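Local coordinates for CdiA-CT toxin, Conserved domain protein (PDB 4ZQU) that probably acts as a nuclease toxin of contact-dependent growth inhibition, with a restriction endonuclease-like domain that is held in complex by its immunity protein, at residues F21-Y26 / D63-F68. Sequence-based numbering, arbitrary orientation.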
loop_
_atom_site.group_PDB
_atom_site.type_symbol
_atom_site.label_atom_id
_atom_site.label_comp_id
_atom_site.label_asym_id
_atom_site.label_seq_id
_atom_site.Cartn_x
_atom_site.Cartn_y
_atom_site.Cartn_z
ATOM N N PHE A 21 -1.574 -7.977 0.130
ATOM C CA PHE A 21 -1.773 -6.534 0.067
ATOM C C PHE A 21 -3.125 -6.237 -0.570
ATOM O O PHE A 21 -3.195 -5.802 -1.724
ATOM C CB PHE A 21 -0.658 -5.851 -0.723
ATOM C CG PHE A 21 -0.485 -4.399 -0.386
ATOM C CD1 PHE A 21 0.518 -3.996 0.478
ATOM C CD2 PHE A 21 -1.332 -3.438 -0.920
ATOM C CE1 PHE A 21 0.683 -2.664 0.797
ATOM C CE2 PHE A 21 -1.172 -2.100 -0.604
ATOM C CZ PHE A 21 -0.163 -1.714 0.256
ATOM N N LYS A 22 -4.190 -6.460 0.197
ATOM C CA LYS A 22 -5.548 -6.442 -0.333
ATOM C C LYS A 22 -5.641 -7.395 -1.521
ATOM O O LYS A 22 -5.399 -8.598 -1.393
ATOM C CB LYS A 22 -5.967 -5.030 -0.749
ATOM C CG LYS A 22 -6.198 -4.076 0.410
ATOM C CD LYS A 22 -7.687 -3.948 0.700
ATOM C CE LYS A 22 -8.090 -2.510 0.983
ATOM N NZ LYS A 22 -8.708 -2.387 2.332
ATOM N N THR A 23 -5.968 -6.840 -2.680
ATOM C CA THR A 23 -6.108 -7.624 -3.895
ATOM C C THR A 23 -4.933 -7.386 -4.844
ATOM O O THR A 23 -4.742 -8.131 -5.804
ATOM C CB THR A 23 -7.424 -7.288 -4.604
ATOM O OG1 THR A 23 -7.557 -8.088 -5.784
ATOM C CG2 THR A 23 -7.446 -5.819 -4.984
ATOM N N TYR A 24 -4.142 -6.355 -4.564
ATOM C CA TYR A 24 -3.032 -5.982 -5.436
ATOM C C TYR A 24 -1.785 -6.812 -5.154
ATOM O O TYR A 24 -1.306 -6.869 -4.021
ATOM C CB TYR A 24 -2.710 -4.494 -5.287
ATOM C CG TYR A 24 -3.851 -3.576 -5.668
ATOM C CD1 TYR A 24 -4.793 -3.962 -6.614
ATOM C CD2 TYR A 24 -3.989 -2.330 -5.074
ATOM C CE1 TYR A 24 -5.839 -3.129 -6.962
ATOM C CE2 TYR A 24 -5.033 -1.488 -5.415
ATOM C CZ TYR A 24 -5.956 -1.894 -6.360
ATOM O OH TYR A 24 -6.997 -1.061 -6.705
ATOM N N ASP A 25 -1.262 -7.450 -6.195
ATOM C CA ASP A 25 -0.082 -8.294 -6.061
ATOM C C ASP A 25 1.154 -7.586 -6.602
ATOM O O ASP A 25 2.255 -7.751 -6.079
ATOM C CB ASP A 25 -0.301 -9.624 -6.783
ATOM C CG ASP A 25 -1.509 -10.376 -6.254
ATOM O OD1 ASP A 25 -1.691 -10.420 -5.020
ATOM O OD2 ASP A 25 -2.283 -10.917 -7.068
ATOM N N TYR A 26 0.962 -6.788 -7.647
ATOM C CA TYR A 26 2.057 -6.036 -8.246
ATOM C C TYR A 26 1.728 -4.558 -8.374
ATOM O O TYR A 26 0.571 -4.177 -8.547
ATOM C CB TYR A 26 2.410 -6.603 -9.619
ATOM C CG TYR A 26 3.008 -7.979 -9.553
ATOM C CD1 TYR A 26 4.372 -8.154 -9.376
ATOM C CD2 TYR A 26 2.208 -9.108 -9.655
ATOM C CE1 TYR A 26 4.925 -9.413 -9.305
ATOM C CE2 TYR A 26 2.752 -10.373 -9.587
ATOM C CZ TYR A 26 4.112 -10.518 -9.409
ATOM O OH TYR A 26 4.662 -11.777 -9.343
ATOM N N ASP A 63 -14.427 -5.739 -7.655
ATOM C CA ASP A 63 -14.950 -4.691 -6.787
ATOM C C ASP A 63 -13.877 -4.156 -5.843
ATOM O O ASP A 63 -13.799 -2.954 -5.609
ATOM C CB ASP A 63 -16.148 -5.204 -5.984
ATOM C CG ASP A 63 -17.346 -5.515 -6.861
ATOM O OD1 ASP A 63 -17.522 -4.832 -7.893
ATOM O OD2 ASP A 63 -18.114 -6.441 -6.518
ATOM N N VAL A 64 -13.047 -5.053 -5.318
ATOM C CA VAL A 64 -11.989 -4.671 -4.390
ATOM C C VAL A 64 -10.920 -3.830 -5.084
ATOM O O VAL A 64 -10.443 -2.837 -4.533
ATOM C CB VAL A 64 -11.325 -5.906 -3.754
ATOM C CG1 VAL A 64 -10.247 -5.487 -2.771
ATOM C CG2 VAL A 64 -12.366 -6.758 -3.058
ATOM N N THR A 65 -10.551 -4.231 -6.295
ATOM C CA THR A 65 -9.576 -3.485 -7.077
ATOM C C THR A 65 -10.093 -2.085 -7.382
ATOM O O THR A 65 -9.345 -1.110 -7.328
ATOM C CB THR A 65 -9.245 -4.195 -8.406
ATOM O OG1 THR A 65 -10.382 -4.137 -9.275
ATOM C CG2 THR A 65 -8.875 -5.646 -8.168
ATOM N N ALA A 66 -11.382 -1.998 -7.692
ATOM C CA ALA A 66 -11.998 -0.748 -8.131
ATOM C C ALA A 66 -12.334 0.179 -6.967
ATOM O O ALA A 66 -12.155 1.391 -7.063
ATOM C CB ALA A 66 -13.253 -1.041 -8.947
ATOM N N LYS A 67 -12.823 -0.396 -5.872
ATOM C CA LYS A 67 -13.212 0.384 -4.700
ATOM C C LYS A 67 -12.033 0.638 -3.768
ATOM O O LYS A 67 -12.216 1.048 -2.622
ATOM C CB LYS A 67 -14.333 -0.316 -3.946
ATOM N N PHE A 68 -10.825 0.390 -4.259
ATOM C CA PHE A 68 -9.625 0.595 -3.462
ATOM C C PHE A 68 -9.338 2.081 -3.257
ATOM O O PHE A 68 -9.206 2.838 -4.221
ATOM C CB PHE A 68 -8.427 -0.084 -4.124
ATOM C CG PHE A 68 -7.135 0.111 -3.388
ATOM C CD1 PHE A 68 -6.736 -0.791 -2.420
ATOM C CD2 PHE A 68 -6.315 1.193 -3.669
ATOM C CE1 PHE A 68 -5.549 -0.617 -1.746
ATOM C CE2 PHE A 68 -5.129 1.373 -2.994
ATOM C CZ PHE A 68 -4.745 0.466 -2.032
#
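Y24 meets T65 on the last turn of helix 53-66 and F68 just beyond it, a worked example of how a tyrosine can tie a loop to a helix end. Its hydroxyl donates to the carbonyl oxygen of T65, with OH and O only 2.4 Å apart, implausibly short for a hydrogen bond, so that the strength of this bond is doubtful; the acceptor lies near the plane of the ring, at its edge. The same oxygen also accepts a bond from K86 NZ. The ring turns an edge to F68 in a T-shaped stack, centroids 4.6 Å apart and planes at 57°. Y24 CE2 stands over the middle of the F68 face, 3.3 Å from CG. F68 presents that face with its CG anti to the backbone N (chi1 178°), just after the chain leaves helical geometry at K67.

In the PDDEXK-clan domain of this toxin, the contact joins the loop before strand 26-27 to the end of helix 53-66. K22 and T23 occupy the middle of a type II' beta turn from F21 to Y24, and T23 lies against the helix. There T23 CG2 meets two methyls, V64 CG1 and T65 CG2, the latter at a tight 3.5 Å, while T23 O is bonded to S36 OG.

Packing is looser at K22, which is partly exposed: its bent chain crosses F68 obliquely, CE no closer than 4.0 Å to CD1, and its NZ forms a salt bridge with E137 of the CdiI chain.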